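Anopheles gambiae adenosine kinase (Anopheles gambiae, PDB 3LOO) catalyses the ATP-dependent phosphorylation of adenosine to AMP and belongs to the pfkB family of carbohydrate kinases. Local coordinates at residues I114-A119 against Y128-T133; A177-V182 against Q326-R331; A198-A201 against G205-F208. One frame throughout, in Å; residues are numbered along the deposited sequence.

In the fold
All three contacts are made at one mixed sheet, the central sheet of this pfkB-family kinase. Interaction 1 lies at its outermost strand 125-131, and its centre is about 24 Å from that of interaction 2 and about 27 Å from that of interaction 3, with no touch between them. Interactions 2 and 3 sit on the neighbouring strands 179-183 and 207-211, their centres about 12 Å apart, and they do meet: Arg206 NH1 lies 2.8 Å from Ala177 O, and Phe180 N lies 2.9 Å from Met207 O, both probable hydrogen bonds. The bound bis(adenosine)-5'-tetraphosphate comes within about 8 Å of the Leu115 side chain in interaction 1.

Interaction 1: residues I114-A119 against Y128-T133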
loop_
_atom_site.group_PDB
_atom_site.type_symbol
_atom_site.label_atom_id
_atom_site.label_comp_id
_atom_site.label_asym_id
_atom_site.label_seq_id
_atom_site.Cartn_x
_atom_site.Cartn_y
_atom_site.Cartn_z
ATOM N N ILE A 114 -18.729 5.294 3.294
ATOM C CA ILE A 114 -18.391 3.874 3.377
ATOM C C ILE A 114 -16.925 3.687 3.826
ATOM O O ILE A 114 -16.640 2.856 4.712
ATOM C CB ILE A 114 -18.643 3.115 2.027
ATOM C CG1 ILE A 114 -20.152 3.029 1.698
ATOM C CG2 ILE A 114 -18.034 1.713 2.076
ATOM C CD1 ILE A 114 -20.448 3.000 0.184
ATOM N N LEU A 115 -16.002 4.457 3.222
ATOM C CA LEU A 115 -14.556 4.364 3.556
ATOM C C LEU A 115 -14.308 4.826 5.011
ATOM O O LEU A 115 -13.683 4.144 5.793
ATOM C CB LEU A 115 -13.721 5.218 2.590
ATOM C CG LEU A 115 -13.757 4.779 1.119
ATOM C CD1 LEU A 115 -12.701 5.562 0.337
ATOM C CD2 LEU A 115 -13.541 3.244 0.975
ATOM N N GLU A 116 -14.796 6.000 5.340
ATOM C CA GLU A 116 -14.704 6.539 6.695
ATOM C C GLU A 116 -15.166 5.575 7.778
ATOM O O GLU A 116 -14.460 5.309 8.750
ATOM C CB GLU A 116 -15.601 7.745 6.767
ATOM C CG GLU A 116 -14.913 9.032 6.588
ATOM C CD GLU A 116 -14.760 9.735 7.886
ATOM O OE1 GLU A 116 -14.278 10.899 7.904
ATOM O OE2 GLU A 116 -15.122 9.105 8.894
ATOM N N GLU A 117 -16.386 5.070 7.606
ATOM C CA GLU A 117 -16.967 4.192 8.595
ATOM C C GLU A 117 -16.195 2.909 8.735
ATOM O O GLU A 117 -15.907 2.532 9.861
ATOM C CB GLU A 117 -18.459 3.942 8.319
ATOM C CG GLU A 117 -19.229 5.242 8.534
ATOM C CD GLU A 117 -20.726 5.117 8.338
ATOM O OE1 GLU A 117 -21.163 4.276 7.520
ATOM O OE2 GLU A 117 -21.462 5.891 9.001
ATOM N N ARG A 118 -15.846 2.235 7.628
ATOM C CA ARG A 118 -15.044 0.998 7.732
ATOM C C ARG A 118 -13.667 1.230 8.374
ATOM O O ARG A 118 -13.233 0.472 9.244
ATOM C CB ARG A 118 -14.813 0.308 6.365
ATOM C CG ARG A 118 -16.081 -0.054 5.607
ATOM C CD ARG A 118 -16.731 -1.415 5.993
ATOM N NE ARG A 118 -18.096 -1.456 5.432
ATOM C CZ ARG A 118 -18.418 -1.728 4.158
ATOM N NH1 ARG A 118 -17.483 -2.046 3.252
ATOM N NH2 ARG A 118 -19.694 -1.688 3.784
ATOM N N ALA A 119 -12.947 2.251 7.928
ATOM C CA ALA A 119 -11.609 2.454 8.470
ATOM C C ALA A 119 -11.683 2.890 9.965
ATOM O O ALA A 119 -10.942 2.370 10.783
ATOM C CB ALA A 119 -10.805 3.432 7.617
ATOM N N TYR A 128 -9.008 12.567 6.620
ATOM C CA TYR A 128 -9.254 12.812 5.190
ATOM C C TYR A 128 -9.317 14.310 4.887
ATOM O O TYR A 128 -10.019 15.052 5.572
ATOM C CB TYR A 128 -10.589 12.212 4.726
ATOM C CG TYR A 128 -10.733 10.695 4.684
ATOM C CD1 TYR A 128 -9.642 9.822 4.480
ATOM C CD2 TYR A 128 -11.993 10.132 4.839
ATOM C CE1 TYR A 128 -9.850 8.412 4.439
ATOM C CE2 TYR A 128 -12.202 8.748 4.768
ATOM C CZ TYR A 128 -11.134 7.895 4.575
ATOM O OH TYR A 128 -11.410 6.515 4.551
ATOM N N GLN A 129 -8.599 14.736 3.857
ATOM C CA GLN A 129 -8.905 15.980 3.166
ATOM C C GLN A 129 -10.195 15.746 2.341
ATOM O O GLN A 129 -10.500 14.623 1.943
ATOM C CB GLN A 129 -7.722 16.376 2.258
ATOM C CG GLN A 129 -7.836 17.726 1.550
ATOM C CD GLN A 129 -6.552 18.114 0.833
ATOM O OE1 GLN A 129 -5.664 17.299 0.638
ATOM N NE2 GLN A 129 -6.457 19.368 0.429
ATOM N N ARG A 130 -10.961 16.807 2.120
ATOM C CA ARG A 130 -12.260 16.709 1.454
ATOM C C ARG A 130 -12.206 17.514 0.187
ATOM O O ARG A 130 -11.821 18.675 0.206
ATOM C CB ARG A 130 -13.401 17.262 2.328
ATOM C CG ARG A 130 -13.688 16.472 3.555
ATOM C CD ARG A 130 -14.220 15.189 3.112
ATOM N NE ARG A 130 -14.434 14.295 4.225
ATOM C CZ ARG A 130 -15.336 13.319 4.221
ATOM N NH1 ARG A 130 -16.160 13.141 3.160
ATOM N NH2 ARG A 130 -15.424 12.552 5.302
ATOM N N SER A 131 -12.575 16.890 -0.920
ATOM C CA SER A 131 -12.764 17.608 -2.180
ATOM C C SER A 131 -14.263 17.853 -2.401
ATOM O O SER A 131 -15.074 16.908 -2.402
ATOM C CB SER A 131 -12.203 16.788 -3.334
ATOM O OG SER A 131 -12.290 17.512 -4.546
ATOM N N ALA A 132 -14.660 19.098 -2.608
ATOM C CA ALA A 132 -16.077 19.323 -2.976
ATOM C C ALA A 132 -16.310 19.190 -4.495
ATOM O O ALA A 132 -17.478 19.042 -4.950
ATOM C CB ALA A 132 -16.596 20.656 -2.440
ATOM N N THR A 133 -15.209 19.194 -5.263
ATOM C CA THR A 133 -15.286 19.107 -6.738
ATOM C C THR A 133 -15.201 17.717 -7.325
ATOM O O THR A 133 -15.751 17.495 -8.401
ATOM C CB THR A 133 -14.246 19.995 -7.470
ATOM O OG1 THR A 133 -12.928 19.478 -7.249
ATOM C CG2 THR A 133 -14.350 21.463 -7.011
HETATM O O HOH W 1 -11.534 12.294 8.175
#
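Tyr128 reaches from strand 125-131 to helix 110-122 and brings its ring obliquely against CG of Glu116. The aliphatic part of the glutamate makes this contact, with CG of Glu116 3.3 Å from CE2 of Tyr128. The two side chains run past one another in opposite directions, and the carboxylate plane stands 76° from the ring plane. At the far end of the ring the phenol oxygen comes against the helix, where OH of Tyr128 approaches CB of Leu115 at 3.3 Å and CB of Ala119 at 4.4 Å. The backbone N of Glu116 lies at the ring edge, in its plane. The phenol oxygen is buried, and its hydrogen bond is to Gln84 OE1, on helix 82-94.

The carboxylate itself is tied to the strand in two ways. NH2 of Arg130 makes a salt bridge with OE1 of Glu116 at 3.3 Å, a weak hydrogen bond at an N-H...O angle of only 123°, with the oxygen near the edge of the guanidinium. A bend at chi2 (-67°) brings the arginine end back toward the helix. OE1 of Glu116 also accepts from a water at 3.1 Å, which in turn accepts from N of Tyr128 at 3.0 Å, linking the carboxylate to the strand backbone.

Farther out, Arg130 NH1 has a weak hydrogen bond to Gly107 O, while Gln129 and Ser131 pair through their backbones with strand 100-107. Strand 100-107, helix 110-122 and strand 125-131 form a beta-alpha-beta unit in which segments 114-119 and 128-131 run nearly antiparallel, their axes 11.8 Å apart. Tyr128 is packed between helix 110-122 and the sheet, touching Phe102 and Val106 of strand 100-107, while Leu115 and Ala119 lean on helix 82-94.

Interaction 2: residues A177-V182 against Q326-R331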
loop_
_atom_site.group_PDB
_atom_site.type_symbol
_atom_site.label_atom_id
_atom_site.label_comp_id
_atom_site.label_asym_id
_atom_site.label_seq_id
_atom_site.Cartn_x
_atom_site.Cartn_y
_atom_site.Cartn_z
ATOM N N ALA A 177 4.497 11.351 15.225
ATOM C CA ALA A 177 4.543 9.985 14.712
ATOM C C ALA A 177 5.935 9.468 14.891
ATOM O O ALA A 177 6.895 10.252 14.904
ATOM C CB ALA A 177 4.151 9.939 13.232
ATOM N N GLN A 178 6.069 8.151 15.026
ATOM C CA GLN A 178 7.396 7.521 15.091
ATOM C C GLN A 178 7.737 6.756 13.818
ATOM O O GLN A 178 8.897 6.389 13.612
ATOM C CB GLN A 178 7.503 6.611 16.333
ATOM C CG GLN A 178 7.183 7.383 17.642
ATOM C CD GLN A 178 7.238 6.537 18.919
ATOM O OE1 GLN A 178 6.592 5.485 19.023
ATOM N NE2 GLN A 178 7.987 7.029 19.922
ATOM N N PHE A 179 6.724 6.517 12.972
ATOM C CA PHE A 179 6.821 5.630 11.781
ATOM C C PHE A 179 5.963 6.228 10.665
ATOM O O PHE A 179 4.849 6.741 10.929
ATOM C CB PHE A 179 6.261 4.227 12.065
ATOM C CG PHE A 179 6.940 3.508 13.210
ATOM C CD1 PHE A 179 8.095 2.746 12.993
ATOM C CD2 PHE A 179 6.406 3.585 14.508
ATOM C CE1 PHE A 179 8.727 2.100 14.060
ATOM C CE2 PHE A 179 7.014 2.934 15.570
ATOM C CZ PHE A 179 8.183 2.192 15.351
ATOM N N PHE A 180 6.446 6.117 9.423
ATOM C CA PHE A 180 5.753 6.686 8.264
ATOM C C PHE A 180 5.709 5.639 7.168
ATOM O O PHE A 180 6.700 4.922 6.944
ATOM C CB PHE A 180 6.448 7.960 7.741
ATOM C CG PHE A 180 6.479 9.087 8.732
ATOM C CD1 PHE A 180 5.406 9.958 8.851
ATOM C CD2 PHE A 180 7.584 9.252 9.580
ATOM C CE1 PHE A 180 5.427 11.013 9.763
ATOM C CE2 PHE A 180 7.627 10.296 10.533
ATOM C CZ PHE A 180 6.536 11.180 10.632
ATOM N N TYR A 181 4.553 5.541 6.513
ATOM C CA TYR A 181 4.352 4.568 5.444
ATOM C C TYR A 181 3.630 5.245 4.287
ATOM O O TYR A 181 2.570 5.861 4.482
ATOM C CB TYR A 181 3.585 3.334 5.925
ATOM C CG TYR A 181 3.360 2.307 4.850
ATOM C CD1 TYR A 181 4.437 1.792 4.096
ATOM C CD2 TYR A 181 2.063 1.855 4.548
ATOM C CE1 TYR A 181 4.219 0.835 3.065
ATOM C CE2 TYR A 181 1.831 0.931 3.540
ATOM C CZ TYR A 181 2.916 0.413 2.801
ATOM O OH TYR A 181 2.690 -0.520 1.821
ATOM N N VAL A 182 4.184 5.106 3.082
ATOM C CA VAL A 182 3.603 5.711 1.887
ATOM C C VAL A 182 3.616 4.685 0.761
ATOM O O VAL A 182 4.538 3.900 0.677
ATOM C CB VAL A 182 4.364 6.973 1.460
ATOM C CG1 VAL A 182 3.702 7.619 0.241
ATOM C CG2 VAL A 182 4.373 8.038 2.599
ATOM N N GLN A 326 3.582 -5.447 14.214
ATOM C CA GLN A 326 4.662 -5.955 15.053
ATOM C C GLN A 326 5.779 -4.953 15.200
ATOM O O GLN A 326 6.422 -4.907 16.247
ATOM C CB GLN A 326 5.196 -7.298 14.554
ATOM C CG GLN A 326 4.129 -8.386 14.581
ATOM C CD GLN A 326 3.376 -8.465 15.919
ATOM O OE1 GLN A 326 3.948 -8.255 16.988
ATOM N NE2 GLN A 326 2.090 -8.777 15.857
ATOM N N LEU A 327 5.995 -4.144 14.157
ATOM C CA LEU A 327 7.063 -3.158 14.151
ATOM C C LEU A 327 6.792 -2.115 15.235
ATOM O O LEU A 327 7.717 -1.694 15.940
ATOM C CB LEU A 327 7.145 -2.449 12.782
ATOM C CG LEU A 327 8.335 -1.502 12.591
ATOM C CD1 LEU A 327 9.655 -2.290 12.531
ATOM C CD2 LEU A 327 8.198 -0.591 11.328
ATOM N N LEU A 328 5.528 -1.698 15.333
ATOM C CA LEU A 328 5.072 -0.742 16.338
ATOM C C LEU A 328 5.251 -1.277 17.769
ATOM O O LEU A 328 5.427 -0.503 18.683
ATOM C CB LEU A 328 3.610 -0.305 16.075
ATOM C CG LEU A 328 3.430 0.950 15.190
ATOM C CD1 LEU A 328 4.146 0.832 13.846
ATOM C CD2 LEU A 328 1.948 1.263 14.961
ATOM N N GLN A 329 5.228 -2.601 17.930
ATOM C CA GLN A 329 5.439 -3.254 19.212
ATOM C C GLN A 329 6.910 -3.633 19.405
ATOM O O GLN A 329 7.200 -4.511 20.213
ATOM C CB GLN A 329 4.549 -4.500 19.284
ATOM C CG GLN A 329 3.068 -4.144 19.254
ATOM C CD GLN A 329 2.182 -5.336 19.361
ATOM O OE1 GLN A 329 1.834 -5.982 18.363
ATOM N NE2 GLN A 329 1.784 -5.640 20.574
ATOM N N SER A 330 7.809 -2.984 18.641
ATOM C CA SER A 330 9.261 -3.228 18.646
ATOM C C SER A 330 9.710 -4.678 18.506
ATOM O O SER A 330 10.726 -5.046 19.085
ATOM C CB SER A 330 9.945 -2.666 19.916
ATOM O OG SER A 330 9.477 -1.380 20.239
ATOM N N ARG A 331 8.985 -5.508 17.769
ATOM C CA ARG A 331 9.423 -6.894 17.602
ATOM C C ARG A 331 10.493 -6.951 16.519
ATOM O O ARG A 331 10.653 -5.981 15.776
ATOM C CB ARG A 331 8.232 -7.777 17.274
ATOM C CG ARG A 331 7.087 -7.564 18.287
ATOM C CD ARG A 331 7.430 -8.115 19.688
ATOM N NE ARG A 331 6.584 -9.289 19.929
ATOM C CZ ARG A 331 6.998 -10.548 20.007
ATOM N NH1 ARG A 331 8.281 -10.860 19.911
ATOM N NH2 ARG A 331 6.106 -11.505 20.201
#
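The ring of Phe179 is gripped by two consecutive leucines of helix 315-328, which approach it differently. CD1 of Leu328 sits over one face, 4.0 Å from the ring centroid and 25° off the normal, a CH-pi contact displaced toward the CG-CD2 side. Its closest approach is 3.6 Å, from CD1 of Leu328 to CD2 of Phe179. From the same side of the ring plane, Leu327 comes obliquely to the CD1-CE1 side, with its CD2 3.7 Å from CD1 of Phe179. Its CG is anti to the backbone N (chi1 -173°), which carries the branched end out toward the ring.

No hydrogen bond crosses between the segments, which join the beginning of strand 179-183 to the end of the helix. There a Schellman motif closes the helix, with Arg331 N bonded to Gln326 O and Ser330 N to Leu327 O, and Ser330 at the C-prime position with positive phi.

The contact gives out toward the solvent, at the Schellman turn and at the loop before the strand. Gln178 and Ser330, at this exposed margin, make no contact across the segments, and Phe179 itself is only partly buried. On the sheet side, Leu26 touches both Phe179 and Leu328, while Met207 packs against Phe179 and Met209 against Leu327.

Interaction 3: residues A198-A201 against G205-F208; sequences AKEA and GRMF
The carbonyl oxygen of Ala201, near the end of helix 187-203, takes the backbone N-H of Arg206 and shares the Thr204 hydroxyl with Glu200 O. The bond from Arg206 N to Ala201 O is short, at 2.7 Å. Gly205 N also lies close to Ala201 O but at a poor angle, and bonds instead to Ala202 O. The pair Arg206 N to Ala201 O and Gly205 N to Ala202 O forms a Schellman motif, with Gly205 in its C-prime place at a positive phi.

The chain then enters strand 207-211, completing the beta-alpha-beta crossover from strand 179-183 through helix 187-203. Here the sheet-facing side of the helix meets Phe208: CB of Ala198 stands over the ring centre, 3.4 Å from the centroid and 3° off the normal, an almost axial CH-pi contact. With CG anti to the backbone N (chi1 -178°), the ring is placed against the methyl of Ala198, while CB of Ala201 packs 4.0 Å from CB of Phe208.

On the outer side, CG of Glu200 meets the edge of the Arg206 guanidinium, 3.5 Å from NH2. The carboxylate contributes a long salt bridge, OE2 of Glu200 to NH2 of Arg206 at 4.0 Å, with the two planes 82° apart. The guanidinium is held more firmly by Thr204 OG1, bonded to NE, and by Leu174 O, which joins Ala177 O at NH1.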
loop_
_atom_site.group_PDB
_atom_site.type_symbol
_atom_site.label_atom_id
_atom_site.label_comp_id
_atom_site.label_asym_id
_atom_site.label_seq_id
_atom_site.Cartn_x
_atom_site.Cartn_y
_atom_site.Cartn_z
ATOM N N ALA A 198 9.488 12.085 4.039
ATOM C CA ALA A 198 10.671 11.208 4.097
ATOM C C ALA A 198 11.940 11.922 4.565
ATOM O O ALA A 198 12.719 11.362 5.349
ATOM C CB ALA A 198 10.900 10.457 2.721
ATOM N N LYS A 199 12.144 13.152 4.096
ATOM C CA LYS A 199 13.291 13.954 4.534
ATOM C C LYS A 199 13.229 14.327 6.033
ATOM O O LYS A 199 14.244 14.270 6.729
ATOM C CB LYS A 199 13.399 15.231 3.690
ATOM C CG LYS A 199 14.012 14.996 2.300
ATOM C CD LYS A 199 13.944 16.288 1.498
ATOM C CE LYS A 199 14.650 16.158 0.148
ATOM N NZ LYS A 199 14.379 17.400 -0.687
ATOM N N GLU A 200 12.044 14.703 6.505
ATOM C CA GLU A 200 11.851 15.026 7.912
ATOM C C GLU A 200 12.061 13.786 8.765
ATOM O O GLU A 200 12.688 13.862 9.846
ATOM C CB GLU A 200 10.486 15.675 8.157
ATOM C CG GLU A 200 10.158 15.960 9.668
ATOM C CD GLU A 200 11.012 17.090 10.316
ATOM O OE1 GLU A 200 11.948 17.625 9.684
ATOM O OE2 GLU A 200 10.724 17.441 11.481
ATOM N N ALA A 201 11.594 12.630 8.275
ATOM C CA ALA A 201 11.828 11.383 8.982
ATOM C C ALA A 201 13.322 11.061 9.128
ATOM O O ALA A 201 13.796 10.744 10.236
ATOM C CB ALA A 201 11.072 10.191 8.309
ATOM N N GLY A 205 15.734 10.858 12.537
ATOM C CA GLY A 205 15.957 9.442 12.784
ATOM C C GLY A 205 14.729 8.533 12.831
ATOM O O GLY A 205 14.813 7.432 13.347
ATOM N N ARG A 206 13.585 8.959 12.292
ATOM C CA ARG A 206 12.400 8.079 12.291
ATOM C C ARG A 206 12.301 7.179 11.034
ATOM O O ARG A 206 12.917 7.463 10.009
ATOM C CB ARG A 206 11.132 8.908 12.523
ATOM C CG ARG A 206 11.121 9.616 13.935
ATOM C CD ARG A 206 9.979 10.586 14.087
ATOM N NE ARG A 206 10.136 11.789 13.294
ATOM C CZ ARG A 206 9.187 12.689 13.069
ATOM N NH1 ARG A 206 7.944 12.536 13.565
ATOM N NH2 ARG A 206 9.488 13.758 12.338
ATOM N N MET A 207 11.556 6.086 11.125
ATOM C CA MET A 207 11.433 5.170 9.993
ATOM C C MET A 207 10.480 5.676 8.912
ATOM O O MET A 207 9.363 6.118 9.199
ATOM C CB MET A 207 11.027 3.779 10.459
ATOM C CG MET A 207 12.204 2.963 11.002
ATOM S SD MET A 207 11.615 1.380 11.614
ATOM C CE MET A 207 11.760 0.425 10.109
ATOM N N PHE A 208 10.963 5.650 7.675
ATOM C CA PHE A 208 10.133 5.967 6.483
ATOM C C PHE A 208 10.143 4.690 5.629
ATOM O O PHE A 208 11.195 4.080 5.361
ATOM C CB PHE A 208 10.598 7.216 5.731
ATOM C CG PHE A 208 9.728 7.555 4.540
ATOM C CD1 PHE A 208 8.629 8.367 4.690
ATOM C CD2 PHE A 208 9.984 6.976 3.276
ATOM C CE1 PHE A 208 7.799 8.651 3.618
ATOM C CE2 PHE A 208 9.144 7.227 2.182
ATOM C CZ PHE A 208 8.039 8.076 2.368
#